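Transaminase (Arthrobacter sp., PDB 5G2P) probably catalyses S-selective transfer of amino groups between amines and carbonyl compounds, using pyridoxal-5'-phosphate as its cofactor. Local coordinates at residues Ser268-Thr273 with Lys280-Gln285; Ile294-Gly299 with Ala307-Val312. All coordinates share one frame; numbering follows the deposited sequence.

Interaction 1. Residues Ser268-Thr273 with Lys280-Gln285. With PLP (pyridoxal-5'-phosphate), chain H.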
ATOM      1  N   SER B 268     -23.557   5.194   6.658  1.00 13.29           N
ATOM      2  CA  SER B 268     -23.919   6.599   6.614  1.00 13.32           C
ATOM      3  C   SER B 268     -23.066   7.282   7.670  1.00 13.50           C
ATOM      4  O   SER B 268     -23.245   7.035   8.848  1.00 13.83           O
ATOM      5  CB  SER B 268     -25.398   6.834   6.952  1.00 13.10           C
ATOM      6  OG  SER B 268     -25.722   8.204   6.704  1.00 13.34           O
ATOM      7  N   ASP B 269     -22.164   8.157   7.251  1.00 13.19           N
ATOM      8  CA  ASP B 269     -21.350   8.885   8.214  1.00 13.91           C
ATOM      9  C   ASP B 269     -22.201  10.063   8.660  1.00 14.03           C
ATOM     10  O   ASP B 269     -22.271  11.088   7.971  1.00 14.75           O
ATOM     11  CB  ASP B 269     -20.025   9.333   7.587  1.00 13.70           C
ATOM     12  CG  ASP B 269     -19.171  10.150   8.547  1.00 14.11           C
ATOM     13  OD1 ASP B 269     -19.605  10.406   9.690  1.00 13.56           O
ATOM     14  OD2 ASP B 269     -18.059  10.527   8.161  1.00 14.13           O
ATOM     15  N   GLU B 270     -22.850   9.884   9.810  1.00 13.50           N
ATOM     16  CA  GLU B 270     -23.737  10.888  10.423  1.00 14.29           C
ATOM     17  C   GLU B 270     -23.057  11.731  11.506  1.00 13.94           C
ATOM     18  O   GLU B 270     -23.733  12.363  12.310  1.00 15.74           O
ATOM     19  CB  GLU B 270     -24.984  10.213  11.036  1.00 13.59           C
ATOM     20  CG  GLU B 270     -25.835   9.447   9.999  1.00 14.29           C
ATOM     21  CD  GLU B 270     -26.851  10.345   9.277  1.00 14.59           C
ATOM     22  OE1 GLU B 270     -27.058  11.500   9.736  1.00 15.54           O
ATOM     23  OE2 GLU B 270     -27.472   9.893   8.272  1.00 14.46           O
ATOM     24  N   VAL B 271     -21.740  11.774  11.519  1.00 13.92           N
ATOM     25  CA  VAL B 271     -21.029  12.595  12.524  1.00 13.55           C
ATOM     26  C   VAL B 271     -21.557  14.035  12.558  1.00 14.48           C
ATOM     27  O   VAL B 271     -21.846  14.561  13.634  1.00 15.02           O
ATOM     28  CB  VAL B 271     -19.484  12.521  12.344  1.00 13.24           C
ATOM     29  CG1 VAL B 271     -18.768  13.592  13.189  1.00 12.26           C
ATOM     30  CG2 VAL B 271     -18.978  11.138  12.783  1.00 12.52           C
ATOM     31  N   LEU B 272     -21.719  14.652  11.388  1.00 14.41           N
ATOM     32  CA  LEU B 272     -22.250  16.007  11.315  1.00 15.13           C
ATOM     33  C   LEU B 272     -23.788  16.061  11.163  1.00 15.88           C
ATOM     34  O   LEU B 272     -24.470  16.841  11.867  1.00 15.70           O
ATOM     35  CB  LEU B 272     -21.554  16.802  10.225  1.00 15.82           C
ATOM     36  CG  LEU B 272     -21.856  18.315  10.134  1.00 18.82           C
ATOM     37  CD1 LEU B 272     -20.555  19.108   9.982  1.00 20.26           C
ATOM     38  CD2 LEU B 272     -22.733  18.551   8.934  1.00 19.28           C
ATOM     39  N   THR B 273     -24.335  15.263  10.244  1.00 14.76           N
ATOM     40  CA  THR B 273     -25.776  15.337   9.979  1.00 15.12           C
ATOM     41  C   THR B 273     -26.637  14.697  11.070  1.00 14.89           C
ATOM     42  O   THR B 273     -27.840  14.861  11.068  1.00 15.81           O
ATOM     43  CB  THR B 273     -26.134  14.705   8.608  1.00 14.33           C
ATOM     44  OG1 THR B 273     -25.606  13.376   8.545  1.00 13.71           O
ATOM     45  CG2 THR B 273     -25.559  15.534   7.451  1.00 13.40           C
ATOM     46  N   LYS B 280     -34.344  16.116  11.143  1.00 17.95           N
ATOM     47  CA  LYS B 280     -34.741  14.744  11.432  1.00 18.78           C
ATOM     48  C   LYS B 280     -33.686  14.211  12.406  1.00 17.34           C
ATOM     49  O   LYS B 280     -32.669  14.888  12.618  1.00 16.77           O
ATOM     50  CB  LYS B 280     -34.846  13.913  10.149  1.00 19.67           C
ATOM     51  CG  LYS B 280     -36.312  13.684   9.782  1.00 23.77           C
ATOM     52  CD  LYS B 280     -36.592  13.918   8.325  1.00 26.79           C
ATOM     53  CE  LYS B 280     -37.742  13.061   7.787  1.00 29.01           C
ATOM     54  NZ  LYS B 280     -39.106  13.250   8.370  1.00 27.82           N
ATOM     55  N   TRP B 281     -33.938  13.078  13.060  1.00 16.17           N
ATOM     56  CA  TRP B 281     -32.927  12.523  13.958  1.00 16.40           C
ATOM     57  C   TRP B 281     -31.599  12.320  13.212  1.00 16.87           C
ATOM     58  O   TRP B 281     -30.519  12.626  13.740  1.00 17.85           O
ATOM     59  CB  TRP B 281     -33.404  11.231  14.637  1.00 17.25           C
ATOM     60  CG  TRP B 281     -34.221  11.515  15.863  1.00 17.77           C
ATOM     61  CD1 TRP B 281     -35.574  11.296  16.039  1.00 18.44           C
ATOM     62  CD2 TRP B 281     -33.750  12.121  17.074  1.00 18.21           C
ATOM     63  NE1 TRP B 281     -35.965  11.732  17.289  1.00 18.86           N
ATOM     64  CE2 TRP B 281     -34.865  12.230  17.952  1.00 18.61           C
ATOM     65  CE3 TRP B 281     -32.488  12.575  17.510  1.00 18.95           C
ATOM     66  CZ2 TRP B 281     -34.757  12.779  19.243  1.00 18.03           C
ATOM     67  CZ3 TRP B 281     -32.384  13.138  18.809  1.00 18.77           C
ATOM     68  CH2 TRP B 281     -33.515  13.219  19.653  1.00 18.30           C
ATOM     69  N   PHE B 282     -31.680  11.792  11.996  1.00 16.10           N
ATOM     70  CA  PHE B 282     -30.491  11.539  11.179  1.00 16.62           C
ATOM     71  C   PHE B 282     -30.725  11.966   9.754  1.00 15.96           C
ATOM     72  O   PHE B 282     -31.847  11.922   9.270  1.00 16.96           O
ATOM     73  CB  PHE B 282     -30.063  10.053  11.270  1.00 16.52           C
ATOM     74  CG  PHE B 282     -29.600   9.676  12.628  1.00 17.57           C
ATOM     75  CD1 PHE B 282     -28.321  10.034  13.066  1.00 17.21           C
ATOM     76  CD2 PHE B 282     -30.473   9.035  13.530  1.00 18.54           C
ATOM     77  CE1 PHE B 282     -27.898   9.725  14.357  1.00 17.62           C
ATOM     78  CE2 PHE B 282     -30.068   8.754  14.823  1.00 18.43           C
ATOM     79  CZ  PHE B 282     -28.779   9.106  15.242  1.00 18.61           C
ATOM     80  N   GLY B 283     -29.661  12.373   9.074  1.00 16.12           N
ATOM     81  CA  GLY B 283     -29.780  12.818   7.683  1.00 16.69           C
ATOM     82  C   GLY B 283     -30.423  11.771   6.774  1.00 17.31           C
ATOM     83  O   GLY B 283     -31.285  12.106   5.946  1.00 17.83           O
ATOM     84  N   TYR B 284     -30.049  10.499   6.928  1.00 17.19           N
ATOM     85  CA  TYR B 284     -30.608   9.459   6.040  1.00 17.02           C
ATOM     86  C   TYR B 284     -32.149   9.376   6.063  1.00 17.68           C
ATOM     87  O   TYR B 284     -32.769   8.850   5.126  1.00 17.29           O
ATOM     88  CB  TYR B 284     -29.952   8.070   6.300  1.00 16.93           C
ATOM     89  CG  TYR B 284     -30.368   7.370   7.574  1.00 16.00           C
ATOM     90  CD1 TYR B 284     -31.544   6.619   7.630  1.00 16.16           C
ATOM     91  CD2 TYR B 284     -29.592   7.452   8.734  1.00 15.10           C
ATOM     92  CE1 TYR B 284     -31.940   5.976   8.812  1.00 16.02           C
ATOM     93  CE2 TYR B 284     -29.976   6.803   9.910  1.00 15.48           C
ATOM     94  CZ  TYR B 284     -31.153   6.077   9.949  1.00 15.81           C
ATOM     95  OH  TYR B 284     -31.548   5.448  11.119  1.00 16.15           O
ATOM     96  N   GLN B 285     -32.756   9.880   7.139  1.00 18.00           N
ATOM     97  CA  GLN B 285     -34.189   9.686   7.388  1.00 18.12           C
ATOM     98  C   GLN B 285     -35.073  10.551   6.494  1.00 19.67           C
ATOM     99  O   GLN B 285     -36.289  10.350   6.428  1.00 20.91           O
ATOM    100  CB  GLN B 285     -34.514   9.902   8.871  1.00 17.24           C
ATOM    101  CG  GLN B 285     -33.941   8.793   9.737  1.00 18.23           C
ATOM    102  CD  GLN B 285     -34.142   9.024  11.224  1.00 18.78           C
ATOM    103  OE1 GLN B 285     -34.129  10.170  11.701  1.00 19.13           O
ATOM    104  NE2 GLN B 285     -34.356   7.936  11.962  1.00 17.73           N
TER
HETATM  105  N1  PLP H2000     -17.119  12.661   9.667  1.00 15.78           N
HETATM  106  C2  PLP H2000     -17.823  13.789   9.358  1.00 15.76           C
HETATM  107  C2A PLP H2000     -18.947  13.772   8.354  1.00 15.26           C
HETATM  108  C3  PLP H2000     -17.450  15.063   9.996  1.00 16.18           C
HETATM  109  O3  PLP H2000     -18.114  16.237   9.766  1.00 17.99           O
HETATM  110  C4  PLP H2000     -16.356  15.065  10.988  1.00 16.05           C
HETATM  111  C4A PLP H2000     -16.144  16.419  11.666  1.00 19.66           C
HETATM  112  C5  PLP H2000     -15.647  13.760  11.221  1.00 15.01           C
HETATM  113  C6  PLP H2000     -16.072  12.623  10.530  1.00 14.56           C
HETATM  114  C5A PLP H2000     -14.495  13.607  12.169  1.00 14.11           C
HETATM  115  O4P PLP H2000     -14.904  13.782  13.519  1.00 13.96           O
HETATM  116  P   PLP H2000     -13.820  14.348  14.576  1.00 12.73           P
HETATM  117  O1P PLP H2000     -14.602  14.386  15.847  1.00 13.63           O
HETATM  118  O2P PLP H2000     -12.642  13.398  14.641  1.00 12.56           O
HETATM  119  O3P PLP H2000     -13.393  15.749  14.117  1.00 12.49           O
HETATM  120  O   HOH W   1     -30.444  15.284  11.263  1.00 17.03           O
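Glu270 presents its carboxylate to the turn at Phe282-Tyr284, each oxygen taking one backbone N-H. Gly283 N gives to Glu270 OE1 at 2.8 Å and Tyr284 N to Glu270 OE2 at 3.0 Å, both on the syn side and only moderately out of the carboxylate plane. The chain of Glu270 makes this reach by turning sharply about CB-CG (chi2 -86°). Its carboxylate stands steeply to both neighbouring rings: OE1 lies in the plane of the Phe282 ring at its edge, and Glu270 OE2 comes within 3.3 Å of Tyr284 CD2, also at the ring edge. Each oxygen has a second donor from its own segment. Ser268 OG gives to Glu270 OE2 on the anti side, while Thr273 OG1 gives to Glu270 OE1 at 2.7 Å from above the plane, on the face opposite Gly283 N. Four bonds thus fix the rotation of a buried carboxylate, probably favouring its charged form. Separately, a water bridges the segments, donating to Thr273 O and Lys280 O. Glu270 comes directly after Asp269 of strand 265-269, in the large sheet of a class-III, fold-type I aminotransferase. Asp269 faces the cofactor, with OD2 2.8 Å from N1 of pyridoxal-5'-phosphate, and Val271 packs CB and CG1 against the pyridine ring. Asp269 OD1 accepts from Val271 N (3.1 Å), closing an Asx turn. His149 bonds to Asp269 OD2 and Thr295 to Asp269 OD1, which helps to hold this carboxylate in place. Farther out, Tyr284 OH and Gln285 NE2 both bond to Glu109.

Interaction 2. Residues Ile294-Gly299 with Ala307-Val312; sequences ITMGKG and AGAVVV. With PLP (pyridoxal-5'-phosphate), chain H.
Met296 lies obliquely across Val311, its methyl CE pressed 3.5 Å from Val311 CG2, a tight contact. With CG anti to its carbonyl carbon (chi1 -61°) and the chain extended beyond, Met296 also carries SD past Ala309 CB, 4.1 Å away. Ile294 joins them on this face, its CB 4.4 Å from Val311 CB, and Ile101 of helix 92-105 packs on both Met296 and Val311. Thr295 and Val310 point to the other face, toward helix 121-136; Val310 CG2 rests 3.4 Å from Ile294 O. The strands form an antiparallel beta hairpin within the large mixed sheet. Ile294-Val311 and Met296-Ala309 are hydrogen-bonded pairs flanking the non-hydrogen-bonded pair Thr295-Val310. Among their backbone bonds, Met296 N gives to Ala309 O at 2.7 Å. Beyond Gly297 the two chains part, and a water donates to both Lys298 O and Ala307 O. Lys298 turns away from the hairpin partner toward the cofactor: its NZ is bonded covalently to C4A of pyridoxal-5'-phosphate (1.5 Å), beside Thr330 of the second subunit.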
ATOM      1  N   ILE B 294     -23.963   3.354  11.097  1.00 15.17           N
ATOM      2  CA  ILE B 294     -23.917   4.808  11.232  1.00 16.05           C
ATOM      3  C   ILE B 294     -22.698   5.173  12.078  1.00 14.86           C
ATOM      4  O   ILE B 294     -22.452   4.521  13.076  1.00 13.82           O
ATOM      5  CB  ILE B 294     -25.161   5.315  12.023  1.00 16.83           C
ATOM      6  CG1 ILE B 294     -26.465   4.941  11.314  1.00 19.07           C
ATOM      7  CG2 ILE B 294     -25.086   6.820  12.276  1.00 18.90           C
ATOM      8  CD1 ILE B 294     -27.700   5.210  12.201  1.00 20.37           C
ATOM      9  N   THR B 295     -21.959   6.219  11.696  1.00 14.17           N
ATOM     10  CA  THR B 295     -20.931   6.782  12.562  1.00 13.95           C
ATOM     11  C   THR B 295     -21.431   8.083  13.164  1.00 14.04           C
ATOM     12  O   THR B 295     -22.111   8.873  12.488  1.00 13.59           O
ATOM     13  CB  THR B 295     -19.618   7.015  11.794  1.00 13.90           C
ATOM     14  OG1 THR B 295     -19.884   7.832  10.639  1.00 14.53           O
ATOM     15  CG2 THR B 295     -19.029   5.674  11.361  1.00 13.49           C
ATOM     16  N   MET B 296     -21.092   8.309  14.429  1.00 14.58           N
ATOM     17  CA  MET B 296     -21.612   9.449  15.192  1.00 15.01           C
ATOM     18  C   MET B 296     -20.481  10.227  15.915  1.00 15.48           C
ATOM     19  O   MET B 296     -19.437   9.652  16.311  1.00 14.29           O
ATOM     20  CB  MET B 296     -22.642   8.955  16.229  1.00 15.54           C
ATOM     21  CG  MET B 296     -23.873   8.258  15.647  1.00 16.32           C
ATOM     22  SD  MET B 296     -24.768   7.390  16.941  1.00 17.71           S
ATOM     23  CE  MET B 296     -26.186   6.714  16.069  1.00 16.87           C
ATOM     24  N   GLY B 297     -20.701  11.529  16.062  1.00 14.81           N
ATOM     25  CA  GLY B 297     -19.872  12.422  16.890  1.00 15.36           C
ATOM     26  C   GLY B 297     -20.677  13.696  17.049  1.00 15.22           C
ATOM     27  O   GLY B 297     -21.912  13.659  16.925  1.00 16.07           O
ATOM     28  N   LYS B 298     -19.999  14.808  17.326  1.00 14.80           N
ATOM     29  CA  LYS B 298     -20.618  16.167  17.327  1.00 14.86           C
ATOM     30  C   LYS B 298     -21.889  16.260  18.174  1.00 15.02           C
ATOM     31  O   LYS B 298     -21.814  16.366  19.413  1.00 14.74           O
ATOM     32  CB  LYS B 298     -20.776  16.683  15.868  1.00 15.28           C
ATOM     33  CG  LYS B 298     -19.449  16.761  15.099  1.00 15.28           C
ATOM     34  CD  LYS B 298     -19.416  17.459  13.714  1.00 16.95           C
ATOM     35  CE  LYS B 298     -17.981  17.738  13.177  1.00 18.47           C
ATOM     36  NZ  LYS B 298     -17.542  16.896  12.032  1.00 19.94           N
ATOM     37  N   GLY B 299     -23.055  16.243  17.516  1.00 14.50           N
ATOM     38  CA  GLY B 299     -24.362  16.317  18.174  1.00 14.50           C
ATOM     39  C   GLY B 299     -24.663  15.153  19.112  1.00 14.12           C
ATOM     40  O   GLY B 299     -25.578  15.260  19.931  1.00 14.26           O
ATOM     41  N   ALA B 307     -17.154  12.542  22.642  1.00 13.60           N
ATOM     42  CA  ALA B 307     -17.813  11.251  22.469  1.00 14.71           C
ATOM     43  C   ALA B 307     -18.018  10.997  20.984  1.00 13.99           C
ATOM     44  O   ALA B 307     -18.326  11.921  20.213  1.00 14.57           O
ATOM     45  CB  ALA B 307     -19.158  11.209  23.201  1.00 14.55           C
ATOM     46  N   GLY B 308     -17.840   9.742  20.600  1.00 13.83           N
ATOM     47  CA  GLY B 308     -18.179   9.253  19.245  1.00 13.63           C
ATOM     48  C   GLY B 308     -18.871   7.916  19.388  1.00 13.08           C
ATOM     49  O   GLY B 308     -18.815   7.319  20.442  1.00 13.69           O
ATOM     50  N   ALA B 309     -19.505   7.424  18.329  1.00 13.83           N
ATOM     51  CA  ALA B 309     -20.141   6.103  18.393  1.00 14.07           C
ATOM     52  C   ALA B 309     -20.339   5.526  17.001  1.00 14.36           C
ATOM     53  O   ALA B 309     -20.379   6.253  15.997  1.00 14.61           O
ATOM     54  CB  ALA B 309     -21.500   6.162  19.138  1.00 13.36           C
ATOM     55  N   VAL B 310     -20.507   4.209  16.971  1.00 14.35           N
ATOM     56  CA  VAL B 310     -20.985   3.516  15.795  1.00 16.09           C
ATOM     57  C   VAL B 310     -22.234   2.707  16.177  1.00 16.16           C
ATOM     58  O   VAL B 310     -22.292   2.122  17.269  1.00 18.26           O
ATOM     59  CB  VAL B 310     -19.853   2.654  15.172  1.00 16.87           C
ATOM     60  CG1 VAL B 310     -19.437   1.559  16.147  1.00 19.59           C
ATOM     61  CG2 VAL B 310     -20.322   1.989  13.890  1.00 18.26           C
ATOM     62  N   VAL B 311     -23.240   2.722  15.303  1.00 16.12           N
ATOM     63  CA  VAL B 311     -24.386   1.830  15.393  1.00 15.59           C
ATOM     64  C   VAL B 311     -24.326   0.828  14.250  1.00 15.75           C
ATOM     65  O   VAL B 311     -24.193   1.213  13.097  1.00 15.11           O
ATOM     66  CB  VAL B 311     -25.737   2.588  15.407  1.00 15.58           C
ATOM     67  CG1 VAL B 311     -26.904   1.607  15.278  1.00 15.56           C
ATOM     68  CG2 VAL B 311     -25.849   3.341  16.714  1.00 14.56           C
ATOM     69  N   VAL B 312     -24.423  -0.464  14.586  1.00 16.58           N
ATOM     70  CA  VAL B 312     -24.392  -1.510  13.564  1.00 16.71           C
ATOM     71  C   VAL B 312     -25.743  -2.229  13.496  1.00 16.46           C
ATOM     72  O   VAL B 312     -26.461  -2.327  14.500  1.00 15.51           O
ATOM     73  CB  VAL B 312     -23.229  -2.518  13.757  1.00 17.94           C
ATOM     74  CG1 VAL B 312     -21.859  -1.798  13.712  1.00 16.61           C
ATOM     75  CG2 VAL B 312     -23.378  -3.291  15.065  1.00 16.51           C
TER
HETATM   76  N1  PLP H2000     -17.119  12.661   9.667  1.00 15.78           N
HETATM   77  C2  PLP H2000     -17.823  13.789   9.358  1.00 15.76           C
HETATM   78  C2A PLP H2000     -18.947  13.772   8.354  1.00 15.26           C
HETATM   79  C3  PLP H2000     -17.450  15.063   9.996  1.00 16.18           C
HETATM   80  O3  PLP H2000     -18.114  16.237   9.766  1.00 17.99           O
HETATM   81  C4  PLP H2000     -16.356  15.065  10.988  1.00 16.05           C
HETATM   82  C4A PLP H2000     -16.144  16.419  11.666  1.00 19.66           C
HETATM   83  C5  PLP H2000     -15.647  13.760  11.221  1.00 15.01           C
HETATM   84  C6  PLP H2000     -16.072  12.623  10.530  1.00 14.56           C
HETATM   85  C5A PLP H2000     -14.495  13.607  12.169  1.00 14.11           C
HETATM   86  O4P PLP H2000     -14.904  13.782  13.519  1.00 13.96           O
HETATM   87  P   PLP H2000     -13.820  14.348  14.576  1.00 12.73           P
HETATM   88  O1P PLP H2000     -14.602  14.386  15.847  1.00 13.63           O
HETATM   89  O2P PLP H2000     -12.642  13.398  14.641  1.00 12.56           O
HETATM   90  O3P PLP H2000     -13.393  15.749  14.117  1.00 12.49           O
HETATM   91  O   HOH W   2     -20.102  13.863  20.497  1.00 17.52           O

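Both contacts are buried and meet in the large sheet, where strands 265-269 and 293-296 are neighbours; their centres lie about 10 Å apart. Interaction 1 is polar, a carboxylate following strand 265-269 gathering N-H and hydroxyl donors. Interaction 2 is backbone pairing within the sheet, with Ile294, Met296, Ala309 and Val311 packed on one face and Thr295 and Val310 on the other. The two segments at the cofactor hold it at different points, 268-273 at the pyridine nitrogen and ring, 294-299 by the covalent bond to C4A. They also touch directly: Ser268 O probably accepts from Thr295 N, and Val271 O packs on Lys298 CB, 3.3 Å away.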